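Local atomic coordinates of ornithine carbamoyltransferase (Giardia intestinalis, PDB entry 3GRF), a protein that probably catalyses carbamoyl transfer between carbamoyl phosphate and ornithine, the citrulline-forming reaction and its reverse, in a parasite that degrades arginine. Residues M138-F142 and D177-C182; C193-F199 and V259-F263; Q264-M270 and E289-V295; K275-N281 and K300-E306. All coordinates share one frame. Residues are numbered along the deposited sequence.

Contact 1 (M138-F142 and D177-C182); sequences MVCDF and DLMRGC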
# COMPACT_ATOMS: atom_id res chain seq x y z
N MET A 138 -4.65 -21.62 -10.60
CA MET A 138 -5.13 -22.56 -11.63
C MET A 138 -5.12 -21.88 -12.98
O MET A 138 -4.58 -22.42 -13.92
CB MET A 138 -6.51 -23.18 -11.33
CG MET A 138 -6.54 -24.10 -10.13
SD MET A 138 -5.32 -25.45 -10.13
CE MET A 138 -3.93 -24.68 -9.35
N VAL A 139 -5.66 -20.67 -13.06
CA VAL A 139 -5.61 -19.95 -14.36
C VAL A 139 -4.14 -19.75 -14.82
O VAL A 139 -3.85 -19.76 -16.02
CB VAL A 139 -6.26 -18.57 -14.29
CG1 VAL A 139 -6.32 -17.93 -15.72
CG2 VAL A 139 -7.63 -18.68 -13.68
N CYS A 140 -3.23 -19.59 -13.85
CA CYS A 140 -1.80 -19.41 -14.10
C CYS A 140 -1.21 -20.61 -14.76
O CYS A 140 -0.61 -20.54 -15.82
CB CYS A 140 -1.07 -19.21 -12.77
SG CYS A 140 0.70 -18.93 -13.06
N ASP A 141 -1.37 -21.75 -14.10
CA ASP A 141 -0.80 -23.03 -14.54
C ASP A 141 -1.33 -23.55 -15.87
O ASP A 141 -0.57 -23.88 -16.77
CB ASP A 141 -1.04 -24.04 -13.44
CG ASP A 141 -0.31 -23.67 -12.16
OD1 ASP A 141 -0.65 -24.18 -11.07
OD2 ASP A 141 0.63 -22.86 -12.27
N PHE A 142 -2.65 -23.57 -16.05
CA PHE A 142 -3.16 -24.02 -17.34
C PHE A 142 -2.81 -23.07 -18.48
O PHE A 142 -2.51 -23.50 -19.59
CB PHE A 142 -4.64 -24.34 -17.25
CG PHE A 142 -4.93 -25.45 -16.31
CD1 PHE A 142 -5.49 -25.20 -15.05
CD2 PHE A 142 -4.57 -26.76 -16.64
CE1 PHE A 142 -5.74 -26.22 -14.19
CE2 PHE A 142 -4.83 -27.82 -15.75
CZ PHE A 142 -5.41 -27.53 -14.53
N ASP A 177 -7.64 -28.30 -6.65
CA ASP A 177 -8.00 -27.36 -7.72
C ASP A 177 -7.40 -27.75 -9.08
O ASP A 177 -7.98 -27.44 -10.12
CB ASP A 177 -7.63 -25.91 -7.28
CG ASP A 177 -8.81 -24.94 -7.33
OD1 ASP A 177 -9.97 -25.33 -7.58
OD2 ASP A 177 -8.56 -23.75 -7.13
N LEU A 178 -6.23 -28.47 -9.11
CA LEU A 178 -5.62 -28.98 -10.39
C LEU A 178 -6.55 -30.07 -10.95
O LEU A 178 -6.82 -30.08 -12.15
CB LEU A 178 -4.22 -29.57 -10.13
CG LEU A 178 -2.94 -28.89 -10.68
CD1 LEU A 178 -3.27 -27.59 -11.43
CD2 LEU A 178 -1.95 -28.60 -9.55
N MET A 179 -7.01 -30.98 -10.08
CA MET A 179 -7.95 -32.01 -10.50
C MET A 179 -9.19 -31.39 -11.13
O MET A 179 -9.64 -31.83 -12.20
CB MET A 179 -8.35 -32.87 -9.31
CG MET A 179 -7.20 -33.73 -8.72
SD MET A 179 -7.62 -34.31 -7.04
CE MET A 179 -9.03 -35.36 -7.36
N ARG A 180 -9.74 -30.36 -10.47
CA ARG A 180 -10.89 -29.62 -11.04
C ARG A 180 -10.58 -28.96 -12.40
O ARG A 180 -11.43 -28.98 -13.29
CB ARG A 180 -11.44 -28.55 -10.07
CG ARG A 180 -12.09 -29.07 -8.74
CD ARG A 180 -12.26 -27.91 -7.74
NE ARG A 180 -12.45 -28.36 -6.33
CZ ARG A 180 -11.78 -27.89 -5.28
NH1 ARG A 180 -10.84 -26.97 -5.43
NH2 ARG A 180 -12.03 -28.35 -4.05
N GLY A 181 -9.40 -28.33 -12.53
CA GLY A 181 -9.03 -27.67 -13.81
C GLY A 181 -8.95 -28.71 -14.93
O GLY A 181 -9.49 -28.50 -16.00
N CYS A 182 -8.29 -29.83 -14.65
CA CYS A 182 -8.16 -30.93 -15.59
C CYS A 182 -9.55 -31.44 -15.97
O CYS A 182 -9.83 -31.64 -17.12
CB CYS A 182 -7.41 -32.11 -14.95
SG CYS A 182 -5.65 -32.05 -14.80
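Two helices of the family's two-domain architecture pack here: 138-142, from the long helix 135-151 in the carbamoyl-phosphate-binding part, and 177-182, from helix 173-185 of the Rossmann-like ornithine-binding part. The segment axes come no closer than 10.4 Å and run at 58° to each other, so the gap is bridged by side chains, all of them buried. No hydrogen bond crosses it. Met-138, folded back in an m, m, p conformation, lays its sulfur against the other helix, with SD 3.2 Å from Leu-178 CD1 and 3.3 Å from Asp-177 C. Leu-178 reaches it in an eclipsed conformation (chi1 -112°, chi2 3°), its CB pointing sideways while CD1 comes inward to touch Phe-142 CZ (3.8 Å) as well. Phe-142, at chi1 m, brings its ring up to Gly-181, with CE1 3.6 Å from Gly-181 CA; a beta carbon at that position would fall 2.1 Å from the same CE1. Asp-177 also departs from a staggered chi1 (-124°). Its CB lies 3.5 Å from Met-138 CG, while its carboxylate salt-bridges Arg-180 (OD1 to NH1, 2.8 Å) and accepts from His-134 N through OD2. Asp-141 OD1 is hydrogen-bonded to Tyr-239 OH. At the far end of the ring, Phe-142 CE2 lies 4.4 Å from Cys-182 SG, the sulfur tied by a disulfide to Cys-189.

Contact 2 (C193-F199 and V259-F263); sequences CPDHKDF and VLTPF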
# COMPACT_ATOMS: atom_id res chain seq x y z
N CYS A 193 0.10 -40.37 -5.28
CA CYS A 193 0.21 -40.08 -3.86
C CYS A 193 0.47 -41.35 -3.07
O CYS A 193 0.28 -42.45 -3.59
CB CYS A 193 -1.05 -39.40 -3.35
SG CYS A 193 -2.57 -40.35 -3.65
N PRO A 194 0.91 -41.20 -1.81
CA PRO A 194 1.06 -42.34 -0.92
C PRO A 194 -0.28 -43.00 -0.63
O PRO A 194 -1.26 -42.33 -0.25
CB PRO A 194 1.65 -41.73 0.34
CG PRO A 194 2.25 -40.40 -0.07
CD PRO A 194 1.35 -39.93 -1.16
N ASP A 195 -0.31 -44.31 -0.75
CA ASP A 195 -1.46 -45.06 -0.33
C ASP A 195 -1.69 -44.96 1.16
O ASP A 195 -1.42 -45.90 1.90
CB ASP A 195 -1.35 -46.51 -0.75
CG ASP A 195 -2.68 -47.24 -0.64
OD1 ASP A 195 -2.85 -48.29 -1.31
OD2 ASP A 195 -3.56 -46.75 0.12
N HIS A 196 -2.22 -43.81 1.58
CA HIS A 196 -2.38 -43.43 2.98
C HIS A 196 -3.49 -42.38 3.10
O HIS A 196 -3.42 -41.30 2.51
CB HIS A 196 -1.08 -42.87 3.53
CG HIS A 196 -1.10 -42.63 5.01
ND1 HIS A 196 -2.07 -41.87 5.63
CD2 HIS A 196 -0.26 -43.03 5.99
CE1 HIS A 196 -1.84 -41.83 6.93
NE2 HIS A 196 -0.74 -42.52 7.17
N LYS A 197 -4.51 -42.71 3.88
CA LYS A 197 -5.71 -41.90 3.98
C LYS A 197 -5.41 -40.41 4.08
O LYS A 197 -6.13 -39.60 3.49
CB LYS A 197 -6.59 -42.39 5.15
CG LYS A 197 -6.77 -43.91 5.19
CD LYS A 197 -8.22 -44.38 4.93
CE LYS A 197 -8.34 -45.28 3.67
NZ LYS A 197 -9.26 -46.49 3.79
N ASP A 198 -4.35 -40.04 4.79
CA ASP A 198 -3.99 -38.62 5.05
C ASP A 198 -3.28 -37.89 3.89
O ASP A 198 -2.97 -36.73 3.99
CB ASP A 198 -3.10 -38.48 6.29
CG ASP A 198 -3.73 -39.05 7.54
OD1 ASP A 198 -4.97 -39.11 7.61
OD2 ASP A 198 -2.97 -39.45 8.44
N PHE A 199 -3.01 -38.60 2.81
CA PHE A 199 -2.21 -38.06 1.73
C PHE A 199 -2.90 -38.25 0.38
O PHE A 199 -2.30 -37.98 -0.64
CB PHE A 199 -0.79 -38.67 1.73
CG PHE A 199 0.00 -38.39 3.02
CD1 PHE A 199 -0.19 -39.17 4.15
CD2 PHE A 199 0.90 -37.32 3.10
CE1 PHE A 199 0.50 -38.90 5.35
CE2 PHE A 199 1.59 -37.05 4.28
CZ PHE A 199 1.40 -37.87 5.40
N VAL A 259 6.67 -41.21 4.54
CA VAL A 259 5.55 -41.54 3.64
C VAL A 259 5.71 -40.84 2.26
O VAL A 259 5.43 -41.44 1.23
CB VAL A 259 4.14 -41.40 4.37
CG1 VAL A 259 4.27 -40.62 5.66
CG2 VAL A 259 3.09 -40.80 3.51
N LEU A 260 6.23 -39.62 2.25
CA LEU A 260 6.31 -38.77 1.05
C LEU A 260 7.53 -39.05 0.16
O LEU A 260 7.49 -38.80 -1.04
CB LEU A 260 6.33 -37.30 1.47
CG LEU A 260 5.12 -36.34 1.33
CD1 LEU A 260 3.83 -36.94 0.70
CD2 LEU A 260 4.86 -35.59 2.65
N THR A 261 8.61 -39.58 0.73
CA THR A 261 9.87 -39.71 -0.01
C THR A 261 9.81 -40.49 -1.33
O THR A 261 10.50 -40.10 -2.28
CB THR A 261 11.01 -40.28 0.87
OG1 THR A 261 11.29 -39.35 1.91
CG2 THR A 261 12.28 -40.50 0.05
N PRO A 262 9.05 -41.62 -1.38
CA PRO A 262 8.84 -42.29 -2.67
C PRO A 262 8.11 -41.43 -3.74
O PRO A 262 7.98 -41.88 -4.90
CB PRO A 262 8.01 -43.54 -2.30
CG PRO A 262 8.17 -43.70 -0.87
CD PRO A 262 8.42 -42.37 -0.27
N PHE A 263 7.66 -40.23 -3.37
CA PHE A 263 6.95 -39.36 -4.30
C PHE A 263 7.66 -38.11 -4.64
O PHE A 263 7.07 -37.18 -5.20
CB PHE A 263 5.52 -39.09 -3.84
CG PHE A 263 4.68 -40.31 -3.94
CD1 PHE A 263 3.99 -40.59 -5.11
CD2 PHE A 263 4.69 -41.24 -2.92
CE1 PHE A 263 3.25 -41.75 -5.22
CE2 PHE A 263 3.95 -42.42 -3.02
CZ PHE A 263 3.25 -42.69 -4.17
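This is a buried apolar contact between a loop and the end of a helix: 193-199 follows strand 188-192, while 259-263 includes residues of helix 256-260 and the short 3-10 segment after it. No hydrogen bond joins them; aromatic faces and aliphatic groups do the work. Val-259 sets CG2 over the face of Phe-199, 3.7 Å from the ring centroid and 11° off the normal, a well-centred CH-pi contact. Pro-194 packs between Val-259 and the Phe-263 ring, with CB 3.6 Å from Val-259 CG2 and CG 3.9 Å from Leu-260 CD1. Its CD lies over the face of the Phe-263 ring, 4.2 Å from the centroid, and the peptide leading into Pro-194 shares that face; Cys-193 O touches Phe-263 CZ at 3.0 Å. In the loop, Asp-198 N donates to His-196 ND1 (3.0 Å), and Asp-195 centres an inverse gamma turn. Here 259-263 packs against a loop that leaves the C-terminal end of a parallel strand for the next helix, the topology of the Rossmann-like alpha/beta fold.

Contact 3 (Q264-M270 and E289-V295); sequences QVDDAVM and EEQTASV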
# COMPACT_ATOMS: atom_id res chain seq x y z
N GLN A 264 8.95 -38.10 -4.34
CA GLN A 264 9.84 -37.01 -4.73
C GLN A 264 9.98 -37.03 -6.23
O GLN A 264 10.24 -38.09 -6.80
CB GLN A 264 11.22 -37.25 -4.13
CG GLN A 264 12.26 -36.23 -4.56
CD GLN A 264 13.47 -36.32 -3.71
OE1 GLN A 264 14.27 -37.21 -3.88
NE2 GLN A 264 13.58 -35.43 -2.75
N VAL A 265 9.80 -35.89 -6.90
CA VAL A 265 10.05 -35.89 -8.34
C VAL A 265 11.57 -35.80 -8.61
O VAL A 265 12.17 -34.75 -8.48
CB VAL A 265 9.22 -34.82 -9.14
CG1 VAL A 265 9.51 -34.94 -10.59
CG2 VAL A 265 7.70 -34.98 -8.91
N ASP A 266 12.19 -36.94 -8.94
CA ASP A 266 13.63 -37.00 -9.30
C ASP A 266 13.88 -37.28 -10.80
O ASP A 266 12.95 -37.23 -11.63
CB ASP A 266 14.37 -38.01 -8.38
CG ASP A 266 13.83 -39.46 -8.51
OD1 ASP A 266 14.22 -40.28 -7.70
OD2 ASP A 266 13.04 -39.80 -9.41
N ASP A 267 15.13 -37.57 -11.16
CA ASP A 267 15.52 -37.77 -12.56
C ASP A 267 14.86 -39.05 -13.10
O ASP A 267 14.47 -39.09 -14.28
CB ASP A 267 17.05 -37.88 -12.70
CG ASP A 267 17.80 -36.53 -12.58
OD1 ASP A 267 17.22 -35.44 -12.61
OD2 ASP A 267 19.05 -36.57 -12.48
N ALA A 268 14.74 -40.09 -12.26
CA ALA A 268 14.13 -41.35 -12.71
C ALA A 268 12.63 -41.18 -12.93
O ALA A 268 12.04 -41.85 -13.78
CB ALA A 268 14.35 -42.46 -11.67
N VAL A 269 12.03 -40.31 -12.14
CA VAL A 269 10.62 -39.98 -12.34
C VAL A 269 10.47 -39.26 -13.69
O VAL A 269 9.66 -39.67 -14.51
CB VAL A 269 10.00 -39.17 -11.12
CG1 VAL A 269 8.68 -38.53 -11.50
CG2 VAL A 269 9.75 -40.09 -9.92
N MET A 270 11.25 -38.20 -13.92
CA MET A 270 11.16 -37.43 -15.17
C MET A 270 11.55 -38.24 -16.43
O MET A 270 10.99 -38.01 -17.52
CB MET A 270 11.96 -36.12 -15.09
CG MET A 270 11.44 -35.14 -14.03
SD MET A 270 9.72 -34.58 -14.30
CE MET A 270 10.02 -33.37 -15.67
N GLU A 289 13.12 -31.74 -1.19
CA GLU A 289 11.88 -32.34 -0.69
C GLU A 289 11.01 -32.82 -1.84
O GLU A 289 11.24 -33.91 -2.34
CB GLU A 289 11.17 -31.39 0.28
CG GLU A 289 12.09 -31.03 1.45
CD GLU A 289 11.38 -30.45 2.66
OE1 GLU A 289 10.21 -30.02 2.50
OE2 GLU A 289 12.00 -30.43 3.76
N GLU A 290 10.06 -32.01 -2.29
CA GLU A 290 9.10 -32.47 -3.30
C GLU A 290 9.77 -32.75 -4.66
O GLU A 290 9.26 -33.54 -5.47
CB GLU A 290 7.94 -31.47 -3.44
CG GLU A 290 8.34 -30.10 -3.99
CD GLU A 290 8.81 -29.11 -2.94
OE1 GLU A 290 9.12 -27.97 -3.31
OE2 GLU A 290 8.86 -29.44 -1.74
N GLN A 291 10.93 -32.12 -4.89
CA GLN A 291 11.74 -32.48 -6.07
C GLN A 291 13.24 -32.25 -5.85
O GLN A 291 13.62 -31.57 -4.92
CB GLN A 291 11.25 -31.74 -7.30
CG GLN A 291 10.54 -30.44 -6.98
CD GLN A 291 11.50 -29.35 -6.80
OE1 GLN A 291 11.46 -28.59 -5.83
NE2 GLN A 291 12.43 -29.30 -7.72
N THR A 292 14.07 -32.87 -6.70
CA THR A 292 15.50 -32.63 -6.68
C THR A 292 15.85 -31.35 -7.37
O THR A 292 15.07 -30.87 -8.19
CB THR A 292 16.31 -33.79 -7.31
OG1 THR A 292 16.02 -33.91 -8.71
CG2 THR A 292 16.01 -35.12 -6.62
N ALA A 293 17.01 -30.79 -7.02
CA ALA A 293 17.47 -29.55 -7.59
C ALA A 293 17.71 -29.75 -9.10
O ALA A 293 17.42 -28.86 -9.90
CB ALA A 293 18.75 -29.05 -6.84
N SER A 294 18.14 -30.94 -9.50
CA SER A 294 18.33 -31.28 -10.91
C SER A 294 17.05 -31.21 -11.77
O SER A 294 17.14 -31.04 -12.97
CB SER A 294 18.92 -32.67 -11.07
OG SER A 294 17.94 -33.66 -10.82
N VAL A 295 15.88 -31.38 -11.16
CA VAL A 295 14.60 -31.32 -11.91
C VAL A 295 14.20 -29.85 -11.99
O VAL A 295 14.00 -29.32 -13.07
CB VAL A 295 13.49 -32.21 -11.28
CG1 VAL A 295 12.14 -32.04 -11.99
CG2 VAL A 295 13.93 -33.71 -11.29
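Ser-294 OG donates to Asp-267 OD1 at 2.6 Å, a short bond at the exposed end of the contact, and Thr-292 OG1 in turn donates to Ser-294 OG (2.9 Å). At the other end Gln-264 stretches its side chain so that NE2 donates to Glu-289 O (2.8 Å). Between them the backbones run side by side in the same direction: Val-265 N donates to Glu-290 O (2.8 Å) and Thr-292 N to Val-265 O (3.2 Å), which gives a single parallel bridge pairing Val-265 with Gln-291. Both segments then turn into helices. Asp-266 N-caps one, its OD2 accepting from Val-269 N at 3.0 Å, and Thr-292 occupies the N-cap position of the other. Next to the bridge Val-295 packs CG1 against Met-270 CG (3.8 Å) and Val-265 CG1 (4.2 Å); Phe-279 of strand 278-281 borders this apolar patch. The arrangement is that of two connecting segments held by one parallel bridge at the margin of a Rossmann-like domain, each leading into a short helix.

Contact 4 (K275-N281 and K300-E306); sequences KRSIFMN and KSVCYDE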
# COMPACT_ATOMS: atom_id res chain seq x y z
N LYS A 275 8.72 -37.19 -24.14
CA LYS A 275 9.88 -36.44 -24.55
C LYS A 275 9.59 -34.93 -24.51
O LYS A 275 10.51 -34.14 -24.27
CB LYS A 275 10.35 -36.89 -25.94
CG LYS A 275 11.83 -37.26 -26.02
CD LYS A 275 12.08 -38.74 -25.67
CE LYS A 275 13.47 -39.19 -26.15
NZ LYS A 275 13.49 -39.50 -27.63
N ARG A 276 8.33 -34.55 -24.73
CA ARG A 276 7.87 -33.14 -24.67
C ARG A 276 7.60 -32.63 -23.23
O ARG A 276 7.29 -31.47 -23.02
CB ARG A 276 6.60 -32.98 -25.53
CG ARG A 276 5.33 -33.39 -24.79
CD ARG A 276 4.36 -34.22 -25.58
NE ARG A 276 3.47 -33.43 -26.41
CZ ARG A 276 2.16 -33.66 -26.61
NH1 ARG A 276 1.49 -34.64 -26.02
NH2 ARG A 276 1.51 -32.84 -27.40
N SER A 277 7.68 -33.51 -22.22
CA SER A 277 7.16 -33.17 -20.89
C SER A 277 7.73 -31.88 -20.35
O SER A 277 8.79 -31.39 -20.77
CB SER A 277 7.36 -34.31 -19.88
OG SER A 277 8.73 -34.62 -19.72
N ILE A 278 6.98 -31.28 -19.43
CA ILE A 278 7.49 -30.13 -18.72
C ILE A 278 7.29 -30.42 -17.24
O ILE A 278 6.48 -31.27 -16.90
CB ILE A 278 6.85 -28.79 -19.17
CG1 ILE A 278 5.38 -28.70 -18.80
CG2 ILE A 278 7.06 -28.53 -20.71
CD1 ILE A 278 4.73 -27.35 -19.18
N PHE A 279 8.02 -29.73 -16.39
CA PHE A 279 7.92 -29.87 -14.93
C PHE A 279 7.41 -28.50 -14.34
O PHE A 279 7.89 -27.42 -14.74
CB PHE A 279 9.28 -30.26 -14.33
CG PHE A 279 9.31 -30.12 -12.88
CD1 PHE A 279 8.76 -31.13 -12.07
CD2 PHE A 279 9.79 -28.95 -12.30
CE1 PHE A 279 8.70 -30.97 -10.67
CE2 PHE A 279 9.76 -28.77 -10.88
CZ PHE A 279 9.20 -29.77 -10.09
N MET A 280 6.42 -28.56 -13.43
CA MET A 280 5.79 -27.41 -12.81
C MET A 280 5.79 -27.56 -11.28
O MET A 280 5.75 -28.69 -10.80
CB MET A 280 4.35 -27.34 -13.29
CG MET A 280 4.28 -27.10 -14.77
SD MET A 280 2.61 -26.82 -15.41
CE MET A 280 2.27 -25.11 -14.99
N ASN A 281 5.81 -26.44 -10.55
CA ASN A 281 5.68 -26.39 -9.06
C ASN A 281 5.24 -24.95 -8.78
O ASN A 281 5.92 -23.96 -9.19
CB ASN A 281 7.06 -26.73 -8.40
CG ASN A 281 7.07 -26.67 -6.85
OD1 ASN A 281 7.88 -27.34 -6.22
ND2 ASN A 281 6.20 -25.89 -6.25
N LYS A 300 13.51 -29.30 -18.14
CA LYS A 300 12.05 -29.49 -18.24
C LYS A 300 11.24 -28.50 -17.38
O LYS A 300 10.04 -28.32 -17.59
CB LYS A 300 11.65 -30.94 -17.92
CG LYS A 300 12.07 -31.97 -19.02
CD LYS A 300 11.54 -33.33 -18.67
CE LYS A 300 11.79 -34.34 -19.77
NZ LYS A 300 10.97 -34.11 -21.02
N SER A 301 11.94 -27.81 -16.47
CA SER A 301 11.35 -26.89 -15.50
C SER A 301 10.84 -25.63 -16.11
O SER A 301 11.59 -24.88 -16.74
CB SER A 301 12.32 -26.51 -14.40
OG SER A 301 11.64 -25.64 -13.50
N VAL A 302 9.54 -25.40 -15.93
CA VAL A 302 8.97 -24.10 -16.28
C VAL A 302 8.60 -23.23 -15.06
O VAL A 302 7.86 -22.26 -15.19
CB VAL A 302 7.79 -24.22 -17.29
CG1 VAL A 302 8.27 -24.87 -18.58
CG2 VAL A 302 6.67 -25.07 -16.73
N CYS A 303 9.15 -23.54 -13.88
CA CYS A 303 8.66 -22.91 -12.65
C CYS A 303 8.65 -21.38 -12.59
O CYS A 303 7.69 -20.79 -12.06
CB CYS A 303 9.37 -23.47 -11.41
SG CYS A 303 9.03 -25.21 -11.23
N TYR A 304 9.71 -20.74 -13.06
CA TYR A 304 9.81 -19.30 -12.90
C TYR A 304 8.88 -18.56 -13.89
O TYR A 304 8.34 -17.52 -13.55
CB TYR A 304 11.22 -18.80 -13.17
CG TYR A 304 12.32 -19.11 -12.18
CD1 TYR A 304 13.62 -19.24 -12.63
CD2 TYR A 304 12.08 -19.26 -10.82
CE1 TYR A 304 14.67 -19.48 -11.78
CE2 TYR A 304 13.13 -19.52 -9.94
CZ TYR A 304 14.42 -19.63 -10.44
OH TYR A 304 15.49 -19.87 -9.62
N ASP A 305 8.80 -19.04 -15.12
CA ASP A 305 7.88 -18.46 -16.11
C ASP A 305 6.44 -18.69 -15.68
O ASP A 305 5.56 -17.85 -15.89
CB ASP A 305 8.09 -19.11 -17.48
CG ASP A 305 9.27 -18.50 -18.26
OD1 ASP A 305 9.61 -19.08 -19.31
OD2 ASP A 305 9.84 -17.46 -17.84
N GLU A 306 6.22 -19.85 -15.06
CA GLU A 306 4.93 -20.18 -14.48
C GLU A 306 4.59 -19.18 -13.36
O GLU A 306 3.46 -18.76 -13.26
CB GLU A 306 4.92 -21.64 -13.97
CG GLU A 306 3.82 -22.00 -12.97
CD GLU A 306 3.93 -23.40 -12.41
OE1 GLU A 306 4.95 -24.05 -12.64
OE2 GLU A 306 3.02 -23.85 -11.67
O HOH W 1 5.79 -21.69 -10.14
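The two backbones run parallel and meet in a single beta bridge between Phe-279 and Ser-301: Phe-279 N donates to Lys-300 O (2.7 Å) and Val-302 N to Phe-279 O (2.9 Å). Val-302 is the N-cap residue of helix 303-322, and Ser-301 OG accepts from Cys-303 N (3.3 Å) in an ST turn, so the chain bends from bridge to helix within two residues. Strand 278-281, whose other side pairs with strand 237-240, is the outermost strand at this end of the parallel Rossmann-like sheet of the ornithine-binding domain. Asn-281 opens an Asn-Cys-Leu-Pro sequence, probably the counterpart of the His-Cys-Leu-Pro active-site motif of relatives. Here its backbone N donates to Glu-306 OE1 (3.3 Å), and a water joins Asn-281 O (2.5 Å) to Cys-303 O (2.8 Å). Lys-300 reaches back beside the residues before the strand, NZ donating to Ser-277 OG (2.6 Å). Val-302 CG2 meets Met-280 CG at 3.7 Å and Ile-278 CD1 at 3.9 Å, while Cys-303 SG lies 3.7 Å from Phe-279 CE2. Tyr-304 OH is hydrogen-bonded to Asp-92, and Asp-305 salt-bridged to Arg-99, both of a neighbouring subunit.

How the contacts relate
Contacts 3 and 4 interlock: their segments alternate along the chain, their centres lie about 12 Å apart, and Met-270 and Gln-291 of contact 3 pack on Phe-279 of contact 4, with Gln-291 CG 3.4 Å from Phe-279 CZ and Met-270 CE 3.5 Å from Phe-279 CB. Contact 2 runs straight into contact 3 at Phe-263 and Gln-264, with centres about 16 Å apart. Contact 1, about 5 Å from the chain's centre, touches contact 4 twice: like-charged carboxylates crowd between helices 135-151 and 303-322 (Asp-141 OD2 to Glu-306 OE2, 2.7 Å), and Asp-141 O lies 3.6 Å from Met-280 CE of strand 278-281, whose end probably borders the active site between the domains.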